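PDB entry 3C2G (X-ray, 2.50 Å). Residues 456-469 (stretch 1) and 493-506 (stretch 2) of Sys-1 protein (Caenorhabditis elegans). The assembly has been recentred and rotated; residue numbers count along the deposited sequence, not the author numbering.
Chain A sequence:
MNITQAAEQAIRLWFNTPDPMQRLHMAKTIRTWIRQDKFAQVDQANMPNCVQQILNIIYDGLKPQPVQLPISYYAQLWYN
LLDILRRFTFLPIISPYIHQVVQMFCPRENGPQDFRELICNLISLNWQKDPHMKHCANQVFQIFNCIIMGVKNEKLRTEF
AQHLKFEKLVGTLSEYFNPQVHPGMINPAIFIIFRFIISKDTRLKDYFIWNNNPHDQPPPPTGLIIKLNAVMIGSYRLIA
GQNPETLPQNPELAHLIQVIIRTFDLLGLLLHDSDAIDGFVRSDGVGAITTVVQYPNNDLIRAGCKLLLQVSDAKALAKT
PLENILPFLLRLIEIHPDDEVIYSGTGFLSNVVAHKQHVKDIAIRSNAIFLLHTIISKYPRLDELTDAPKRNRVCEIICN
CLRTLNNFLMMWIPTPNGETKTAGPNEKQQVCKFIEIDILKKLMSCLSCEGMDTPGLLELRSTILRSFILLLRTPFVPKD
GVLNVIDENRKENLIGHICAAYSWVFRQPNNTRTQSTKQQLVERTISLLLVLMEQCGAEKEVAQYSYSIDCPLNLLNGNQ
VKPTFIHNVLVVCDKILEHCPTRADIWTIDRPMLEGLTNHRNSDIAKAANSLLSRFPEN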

ATOM      1  N   GLY A 456      -9.304  -8.082  -9.988  1.00 45.45           N
ATOM      2  CA  GLY A 456     -10.298  -7.352  -9.208  1.00 42.94           C
ATOM      3  C   GLY A 456     -11.760  -7.608  -9.557  1.00 41.01           C
ATOM      4  O   GLY A 456     -12.652  -7.264  -8.777  1.00 40.54           O
ATOM      5  N   LEU A 457     -12.003  -8.220 -10.716  1.00 38.68           N
ATOM      6  CA  LEU A 457     -13.352  -8.400 -11.251  1.00 37.29           C
ATOM      7  C   LEU A 457     -14.354  -9.071 -10.297  1.00 35.98           C
ATOM      8  O   LEU A 457     -15.511  -8.641 -10.196  1.00 35.35           O
ATOM      9  N   LEU A 458     -13.909 -10.108  -9.597  1.00 34.61           N
ATOM     10  CA  LEU A 458     -14.783 -10.843  -8.696  1.00 33.82           C
ATOM     11  C   LEU A 458     -15.346  -9.956  -7.587  1.00 34.07           C
ATOM     12  O   LEU A 458     -16.546  -9.990  -7.301  1.00 34.55           O
ATOM     13  N   GLU A 459     -14.466  -9.167  -6.980  1.00 33.79           N
ATOM     14  CA  GLU A 459     -14.818  -8.318  -5.862  1.00 33.65           C
ATOM     15  C   GLU A 459     -15.665  -7.155  -6.352  1.00 32.79           C
ATOM     16  O   GLU A 459     -16.536  -6.680  -5.625  1.00 33.35           O
ATOM     17  N   LEU A 460     -15.411  -6.710  -7.582  1.00 31.24           N
ATOM     18  CA  LEU A 460     -16.220  -5.681  -8.211  1.00 30.28           C
ATOM     19  C   LEU A 460     -17.672  -6.132  -8.434  1.00 30.60           C
ATOM     20  O   LEU A 460     -18.601  -5.388  -8.156  1.00 30.63           O
ATOM     21  N   ARG A 461     -17.858  -7.341  -8.946  1.00 31.17           N
ATOM     22  CA  ARG A 461     -19.192  -7.847  -9.272  1.00 31.31           C
ATOM     23  C   ARG A 461     -19.981  -8.128  -8.008  1.00 31.61           C
ATOM     24  O   ARG A 461     -21.179  -7.920  -7.955  1.00 32.57           O
ATOM     25  N   SER A 462     -19.291  -8.571  -6.975  1.00 31.38           N
ATOM     26  CA  SER A 462     -19.928  -8.775  -5.700  1.00 30.97           C
ATOM     27  C   SER A 462     -20.412  -7.439  -5.125  1.00 30.78           C
ATOM     28  O   SER A 462     -21.524  -7.357  -4.602  1.00 31.36           O
ATOM     29  N   THR A 463     -19.582  -6.401  -5.249  1.00 29.88           N
ATOM     30  CA  THR A 463     -19.873  -5.067  -4.698  1.00 28.84           C
ATOM     31  C   THR A 463     -21.004  -4.383  -5.466  1.00 28.68           C
ATOM     32  O   THR A 463     -21.811  -3.661  -4.891  1.00 28.36           O
ATOM     33  N   ILE A 464     -21.059  -4.620  -6.769  1.00 28.90           N
ATOM     34  CA  ILE A 464     -22.119  -4.064  -7.596  1.00 29.02           C
ATOM     35  C   ILE A 464     -23.486  -4.624  -7.184  1.00 30.15           C
ATOM     36  O   ILE A 464     -24.462  -3.871  -7.095  1.00 30.28           O
ATOM     37  N   LEU A 465     -23.552  -5.930  -6.925  1.00 29.92           N
ATOM     38  CA  LEU A 465     -24.809  -6.546  -6.534  1.00 30.45           C
ATOM     39  C   LEU A 465     -25.297  -5.882  -5.260  1.00 31.21           C
ATOM     40  O   LEU A 465     -26.491  -5.583  -5.116  1.00 31.23           O
ATOM     41  N   ARG A 466     -24.356  -5.641  -4.353  1.00 31.64           N
ATOM     42  CA  ARG A 466     -24.662  -5.010  -3.082  1.00 32.76           C
ATOM     43  C   ARG A 466     -25.221  -3.594  -3.294  1.00 31.92           C
ATOM     44  O   ARG A 466     -26.206  -3.207  -2.668  1.00 32.57           O
ATOM     45  N   SER A 467     -24.595  -2.834  -4.182  1.00 30.64           N
ATOM     46  CA  SER A 467     -25.076  -1.501  -4.510  1.00 30.55           C
ATOM     47  C   SER A 467     -26.543  -1.499  -4.958  1.00 30.03           C
ATOM     48  O   SER A 467     -27.314  -0.659  -4.510  1.00 30.09           O
ATOM     49  N   PHE A 468     -26.905  -2.433  -5.837  1.00 29.23           N
ATOM     50  CA  PHE A 468     -28.265  -2.560  -6.324  1.00 28.75           C
ATOM     51  C   PHE A 468     -29.210  -2.953  -5.203  1.00 29.05           C
ATOM     52  O   PHE A 468     -30.293  -2.388  -5.081  1.00 29.24           O
ATOM     53  N   ILE A 469     -28.792  -3.910  -4.383  1.00 29.14           N
ATOM     54  CA  ILE A 469     -29.546  -4.287  -3.200  1.00 29.08           C
ATOM     55  C   ILE A 469     -29.890  -3.048  -2.370  1.00 30.21           C
ATOM     56  O   ILE A 469     -31.061  -2.791  -2.098  1.00 31.19           O
ATOM     57  N   ASN A 493     -31.715  -6.827 -19.918  1.00 44.65           N
ATOM     58  CA  ASN A 493     -31.918  -5.958 -18.774  1.00 42.76           C
ATOM     59  C   ASN A 493     -31.205  -6.505 -17.534  1.00 41.37           C
ATOM     60  O   ASN A 493     -30.573  -7.564 -17.587  1.00 40.32           O
ATOM     61  N   LEU A 494     -31.320  -5.783 -16.424  1.00 40.33           N
ATOM     62  CA  LEU A 494     -30.601  -6.110 -15.199  1.00 39.76           C
ATOM     63  C   LEU A 494     -30.625  -7.597 -14.856  1.00 39.25           C
ATOM     64  O   LEU A 494     -29.584  -8.166 -14.523  1.00 39.14           O
ATOM     65  N   ILE A 495     -31.795  -8.231 -14.957  1.00 38.46           N
ATOM     66  CA  ILE A 495     -31.904  -9.664 -14.643  1.00 37.76           C
ATOM     67  C   ILE A 495     -30.917 -10.496 -15.473  1.00 36.68           C
ATOM     68  O   ILE A 495     -30.219 -11.344 -14.933  1.00 37.20           O
ATOM     69  N   GLY A 496     -30.877 -10.245 -16.779  1.00 35.75           N
ATOM     70  CA  GLY A 496     -29.957 -10.936 -17.690  1.00 34.70           C
ATOM     71  C   GLY A 496     -28.504 -10.773 -17.274  1.00 34.35           C
ATOM     72  O   GLY A 496     -27.732 -11.738 -17.282  1.00 35.23           O
ATOM     73  N   HIS A 497     -28.139  -9.554 -16.894  1.00 32.79           N
ATOM     74  CA  HIS A 497     -26.801  -9.272 -16.395  1.00 32.41           C
ATOM     75  C   HIS A 497     -26.478  -9.909 -15.036  1.00 31.68           C
ATOM     76  O   HIS A 497     -25.370 -10.412 -14.854  1.00 32.26           O
ATOM     77  N   ILE A 498     -27.427  -9.905 -14.100  1.00 30.86           N
ATOM     78  CA  ILE A 498     -27.231 -10.585 -12.823  1.00 30.84           C
ATOM     79  C   ILE A 498     -26.943 -12.055 -13.114  1.00 32.39           C
ATOM     80  O   ILE A 498     -26.017 -12.643 -12.539  1.00 32.30           O
ATOM     81  N   CYS A 499     -27.748 -12.639 -14.010  1.00 33.49           N
ATOM     82  CA  CYS A 499     -27.649 -14.064 -14.352  1.00 34.26           C
ATOM     83  C   CYS A 499     -26.327 -14.410 -15.030  1.00 33.44           C
ATOM     84  O   CYS A 499     -25.798 -15.487 -14.827  1.00 34.39           O
ATOM     85  N   ALA A 500     -25.788 -13.490 -15.819  1.00 32.67           N
ATOM     86  CA  ALA A 500     -24.484 -13.689 -16.436  1.00 32.84           C
ATOM     87  C   ALA A 500     -23.345 -13.736 -15.404  1.00 33.29           C
ATOM     88  O   ALA A 500     -22.415 -14.537 -15.540  1.00 33.32           O
ATOM     89  N   ALA A 501     -23.428 -12.908 -14.366  1.00 33.39           N
ATOM     90  CA  ALA A 501     -22.386 -12.883 -13.347  1.00 34.33           C
ATOM     91  C   ALA A 501     -22.437 -14.156 -12.520  1.00 35.70           C
ATOM     92  O   ALA A 501     -21.405 -14.717 -12.143  1.00 36.10           O
ATOM     93  N   TYR A 502     -23.652 -14.618 -12.266  1.00 36.35           N
ATOM     94  CA  TYR A 502     -23.886 -15.815 -11.480  1.00 37.37           C
ATOM     95  C   TYR A 502     -23.327 -17.060 -12.186  1.00 38.15           C
ATOM     96  O   TYR A 502     -22.684 -17.886 -11.547  1.00 37.57           O
ATOM     97  N   SER A 503     -23.567 -17.170 -13.498  1.00 38.71           N
ATOM     98  CA  SER A 503     -22.979 -18.224 -14.332  1.00 39.33           C
ATOM     99  C   SER A 503     -21.459 -18.156 -14.327  1.00 39.63           C
ATOM    100  O   SER A 503     -20.789 -19.157 -14.118  1.00 40.66           O
ATOM    101  N   TRP A 504     -20.929 -16.961 -14.552  1.00 39.93           N
ATOM    102  CA  TRP A 504     -19.493 -16.722 -14.609  1.00 40.19           C
ATOM    103  C   TRP A 504     -18.758 -17.221 -13.369  1.00 40.73           C
ATOM    104  O   TRP A 504     -17.697 -17.840 -13.477  1.00 40.82           O
ATOM    105  N   VAL A 505     -19.334 -16.964 -12.201  1.00 41.30           N
ATOM    106  CA  VAL A 505     -18.694 -17.315 -10.944  1.00 42.55           C
ATOM    107  C   VAL A 505     -18.507 -18.836 -10.808  1.00 43.65           C
ATOM    108  O   VAL A 505     -17.522 -19.302 -10.228  1.00 43.65           O
ATOM    109  N   PHE A 506     -19.431 -19.611 -11.368  1.00 44.67           N
ATOM    110  CA  PHE A 506     -19.303 -21.064 -11.301  1.00 45.81           C
ATOM    111  C   PHE A 506     -18.240 -21.646 -12.233  1.00 47.08           C
ATOM    112  O   PHE A 506     -17.749 -22.741 -12.006  1.00 47.04           O
TER

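Two helices running in roughly opposite directions, 144° between their N-to-C directions, meet here through a mainly apolar ladder of side chains, with a cation-pi contact near one end and no hydrogen bond crossing between them. Their axes approach no closer than 11.3 Å, a spacing that leaves room for large side chains, and 449 Å² of surface is buried in total.

The greatest share of that surface belongs to Trp504, which points toward the first helix with chi1 t. Arg461, also directed toward its partner and m at chi1 with chi2 and chi3 both t, extends its guanidinium over one face of the indole. Its CZ lies 4.6 Å from the centroid of the Trp504 six-membered ring, only 15° off the ring normal, and Arg461 NH1 comes within 3.2 Å of Trp504 CD2. The electron-rich face suits a cation, while NE and NH2 of Arg461 find hydrogen bonds elsewhere in the structure, which helps to make a buried charge tolerable. Small Ala501 allows close backbone approach: its CA is 7.2 Å from Arg461 CA, and its CB meets Arg461 CD at 4.5 Å.

Leucines border the indole. Leu457 and Leu458 share the t,p rotamer; Leu457 CD2 lies 4.1 Å from Trp504 CZ2, and Leu458 CD1 touches both Trp504 CZ3 and Val505 CG2 at 3.9 Å.

Farther along, Leu465 (m,t) and Ile498 (m,m) both leave their backbones sideways, yet the ends of their side chains come nearer and meet, with Leu465 CD2 3.7 Å from Ile498 CD1. Phe468 (chi1 m) and Leu494 (t,p) point toward each other and complete the ladder: Leu494 CD1 sits over one face of the phenyl ring, 4.1 Å from its centroid, a CH-pi contact in which a methyl group packs against a flat aromatic surface.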

ATOM      1  CB  LEU A 457     -13.297  -9.149 -12.584  1.00 36.83           C
ATOM      2  CG  LEU A 457     -14.515  -9.077 -13.501  1.00 37.59           C
ATOM      3  CD1 LEU A 457     -14.934  -7.640 -13.791  1.00 35.38           C
ATOM      4  CD2 LEU A 457     -14.217  -9.812 -14.800  1.00 38.13           C
ATOM      5  CB  LEU A 458     -14.043 -12.036  -8.094  1.00 33.78           C
ATOM      6  CG  LEU A 458     -14.767 -12.856  -7.024  1.00 33.64           C
ATOM      7  CD1 LEU A 458     -16.125 -13.407  -7.541  1.00 34.03           C
ATOM      8  CD2 LEU A 458     -13.873 -13.977  -6.516  1.00 32.57           C
ATOM      9  CB  GLU A 459     -13.554  -7.816  -5.160  1.00 33.75           C
ATOM     10  CG  GLU A 459     -13.812  -7.101  -3.826  1.00 36.31           C
ATOM     11  CD  GLU A 459     -12.545  -6.687  -3.082  0.50 35.33           C
ATOM     12  OE1 GLU A 459     -11.509  -7.391  -3.183  0.50 35.33           O
ATOM     13  OE2 GLU A 459     -12.603  -5.653  -2.375  0.50 37.92           O
ATOM     14  CB  LEU A 460     -15.613  -5.238  -9.543  1.00 29.57           C
ATOM     15  CG  LEU A 460     -16.455  -4.219 -10.332  1.00 29.74           C
ATOM     16  CD1 LEU A 460     -16.681  -2.919  -9.547  1.00 27.42           C
ATOM     17  CD2 LEU A 460     -15.849  -3.913 -11.679  1.00 29.51           C
ATOM     18  CB  ARG A 461     -19.100  -9.092 -10.160  1.00 31.02           C
ATOM     19  CG  ARG A 461     -18.503  -8.771 -11.510  1.00 30.82           C
ATOM     20  CD  ARG A 461     -18.387  -9.948 -12.446  1.00 30.53           C
ATOM     21  NE  ARG A 461     -18.222  -9.414 -13.793  1.00 33.25           N
ATOM     22  CZ  ARG A 461     -18.002 -10.131 -14.887  1.00 32.37           C
ATOM     23  NH1 ARG A 461     -17.892 -11.455 -14.822  1.00 32.73           N
ATOM     24  NH2 ARG A 461     -17.884  -9.509 -16.053  1.00 29.23           N
ATOM     25  CB  SER A 462     -18.947  -9.450  -4.748  1.00 30.81           C
ATOM     26  OG  SER A 462     -19.580  -9.790  -3.538  1.00 31.30           O
ATOM     27  CB  THR A 463     -18.602  -4.169  -4.719  1.00 28.68           C
ATOM     28  OG1 THR A 463     -17.562  -4.809  -3.976  1.00 29.43           O
ATOM     29  CG2 THR A 463     -18.861  -2.800  -4.105  1.00 27.22           C
ATOM     30  CB  ILE A 464     -21.873  -4.330  -9.079  1.00 28.76           C
ATOM     31  CG1 ILE A 464     -20.702  -3.480  -9.579  1.00 27.54           C
ATOM     32  CG2 ILE A 464     -23.135  -4.036  -9.891  1.00 28.01           C
ATOM     33  CD1 ILE A 464     -20.221  -3.861 -10.964  1.00 25.68           C
ATOM     34  CB  LEU A 465     -24.671  -8.057  -6.333  1.00 29.28           C
ATOM     35  CG  LEU A 465     -24.298  -8.875  -7.562  1.00 29.31           C
ATOM     36  CD1 LEU A 465     -24.122 -10.349  -7.181  1.00 29.50           C
ATOM     37  CD2 LEU A 465     -25.325  -8.713  -8.681  1.00 30.37           C
ATOM     38  CB  ARG A 466     -23.418  -4.980  -2.197  1.00 33.01           C
ATOM     39  CG  ARG A 466     -23.684  -5.414  -0.776  1.00 37.39           C
ATOM     40  CD  ARG A 466     -24.017  -4.262   0.107  1.00 42.71           C
ATOM     41  NE  ARG A 466     -24.885  -4.664   1.211  1.00 48.51           N
ATOM     42  CZ  ARG A 466     -24.551  -4.567   2.491  1.00 50.27           C
ATOM     43  NH1 ARG A 466     -23.352  -4.088   2.820  1.00 52.61           N
ATOM     44  NH2 ARG A 466     -25.412  -4.935   3.432  1.00 47.81           N
ATOM     45  CB  SER A 467     -24.183  -0.849  -5.572  1.00 29.97           C
ATOM     46  OG  SER A 467     -22.995  -0.378  -4.965  1.00 31.09           O
ATOM     47  CB  PHE A 468     -28.347  -3.568  -7.471  1.00 28.24           C
ATOM     48  CG  PHE A 468     -27.840  -3.036  -8.770  1.00 28.04           C
ATOM     49  CD1 PHE A 468     -28.391  -1.893  -9.328  1.00 28.48           C
ATOM     50  CD2 PHE A 468     -26.813  -3.684  -9.457  1.00 29.08           C
ATOM     51  CE1 PHE A 468     -27.907  -1.393 -10.548  1.00 30.15           C
ATOM     52  CE2 PHE A 468     -26.329  -3.180 -10.679  1.00 26.35           C
ATOM     53  CZ  PHE A 468     -26.876  -2.042 -11.215  1.00 26.83           C
ATOM     54  CB  ILE A 469     -28.788  -5.314  -2.343  1.00 28.73           C
ATOM     55  CG1 ILE A 469     -28.746  -6.665  -3.055  1.00 27.71           C
ATOM     56  CG2 ILE A 469     -29.437  -5.465  -0.968  1.00 27.58           C
ATOM     57  CD1 ILE A 469     -27.701  -7.630  -2.504  1.00 28.26           C
ATOM     58  CB  ASN A 493     -33.413  -5.711 -18.532  1.00 42.87           C
ATOM     59  CG  ASN A 493     -34.100  -6.852 -17.805  1.00 44.04           C
ATOM     60  OD1 ASN A 493     -33.673  -8.012 -17.854  1.00 43.73           O
ATOM     61  ND2 ASN A 493     -35.181  -6.520 -17.118  1.00 45.89           N
ATOM     62  CB  LEU A 494     -31.103  -5.262 -14.021  1.00 39.60           C
ATOM     63  CG  LEU A 494     -30.289  -5.341 -12.722  1.00 41.77           C
ATOM     64  CD1 LEU A 494     -28.805  -4.977 -12.935  1.00 42.00           C
ATOM     65  CD2 LEU A 494     -30.903  -4.476 -11.624  1.00 39.98           C
ATOM     66  CB  ILE A 495     -33.343 -10.249 -14.838  1.00 37.66           C
ATOM     67  CG1 ILE A 495     -34.445  -9.334 -14.283  1.00 38.23           C
ATOM     68  CG2 ILE A 495     -33.437 -11.633 -14.222  1.00 37.36           C
ATOM     69  CD1 ILE A 495     -34.280  -8.945 -12.829  1.00 38.49           C
ATOM     70  CB  HIS A 497     -26.524  -7.766 -16.408  1.00 31.49           C
ATOM     71  CG  HIS A 497     -26.574  -7.176 -17.781  1.00 32.66           C
ATOM     72  ND1 HIS A 497     -25.520  -7.258 -18.664  1.00 31.13           N
ATOM     73  CD2 HIS A 497     -27.567  -6.530 -18.440  1.00 33.56           C
ATOM     74  CE1 HIS A 497     -25.850  -6.668 -19.799  1.00 30.92           C
ATOM     75  NE2 HIS A 497     -27.086  -6.215 -19.688  1.00 31.69           N
ATOM     76  CB  ILE A 498     -28.487 -10.548 -11.898  1.00 30.44           C
ATOM     77  CG1 ILE A 498     -29.049  -9.133 -11.669  1.00 31.31           C
ATOM     78  CG2 ILE A 498     -28.242 -11.284 -10.601  1.00 27.61           C
ATOM     79  CD1 ILE A 498     -28.144  -8.169 -11.032  1.00 35.63           C
ATOM     80  CB  CYS A 499     -28.836 -14.502 -15.220  1.00 34.72           C
ATOM     81  SG  CYS A 499     -30.441 -14.527 -14.345  1.00 40.89           S
ATOM     82  CB  ALA A 500     -24.227 -12.633 -17.467  1.00 32.45           C
ATOM     83  CB  ALA A 501     -22.519 -11.672 -12.468  1.00 33.88           C
ATOM     84  CB  TYR A 502     -25.384 -15.930 -11.225  1.00 37.26           C
ATOM     85  CG  TYR A 502     -25.840 -17.074 -10.372  1.00 36.92           C
ATOM     86  CD1 TYR A 502     -25.771 -17.018  -8.971  1.00 36.37           C
ATOM     87  CD2 TYR A 502     -26.390 -18.206 -10.961  1.00 37.24           C
ATOM     88  CE1 TYR A 502     -26.229 -18.089  -8.187  1.00 35.26           C
ATOM     89  CE2 TYR A 502     -26.847 -19.273 -10.193  1.00 36.27           C
ATOM     90  CZ  TYR A 502     -26.768 -19.211  -8.820  1.00 36.48           C
ATOM     91  OH  TYR A 502     -27.232 -20.296  -8.107  1.00 38.52           O
ATOM     92  CB  SER A 503     -23.469 -18.100 -15.774  1.00 39.33           C
ATOM     93  OG  SER A 503     -24.807 -18.546 -15.892  1.00 41.61           O
ATOM     94  CB  TRP A 504     -19.239 -15.229 -14.801  1.00 39.45           C
ATOM     95  CG  TRP A 504     -17.804 -14.825 -14.680  1.00 39.43           C
ATOM     96  CD1 TRP A 504     -16.844 -14.909 -15.648  1.00 38.22           C
ATOM     97  CD2 TRP A 504     -17.168 -14.249 -13.533  1.00 38.38           C
ATOM     98  NE1 TRP A 504     -15.652 -14.428 -15.173  1.00 38.61           N
ATOM     99  CE2 TRP A 504     -15.818 -14.016 -13.879  1.00 37.85           C
ATOM    100  CE3 TRP A 504     -17.609 -13.899 -12.249  1.00 37.75           C
ATOM    101  CZ2 TRP A 504     -14.902 -13.455 -12.988  1.00 37.95           C
ATOM    102  CZ3 TRP A 504     -16.699 -13.340 -11.360  1.00 37.58           C
ATOM    103  CH2 TRP A 504     -15.358 -13.126 -11.735  1.00 38.35           C
ATOM    104  CB  VAL A 505     -19.426 -16.670  -9.716  1.00 42.35           C
ATOM    105  CG1 VAL A 505     -20.570 -17.542  -9.213  1.00 43.06           C
ATOM    106  CG2 VAL A 505     -18.451 -16.415  -8.604  1.00 42.98           C
ATOM    107  CB  PHE A 506     -20.663 -21.740 -11.469  1.00 44.91           C
ATOM    108  CG  PHE A 506     -21.544 -21.579 -10.272  1.00 44.39           C
ATOM    109  CD1 PHE A 506     -21.348 -22.364  -9.141  1.00 40.88           C
ATOM    110  CD2 PHE A 506     -22.548 -20.612 -10.255  1.00 43.51           C
ATOM    111  CE1 PHE A 506     -22.143 -22.200  -8.026  1.00 42.10           C
ATOM    112  CE2 PHE A 506     -23.350 -20.437  -9.141  1.00 41.55           C
ATOM    113  CZ  PHE A 506     -23.150 -21.232  -8.024  1.00 42.91           C
TER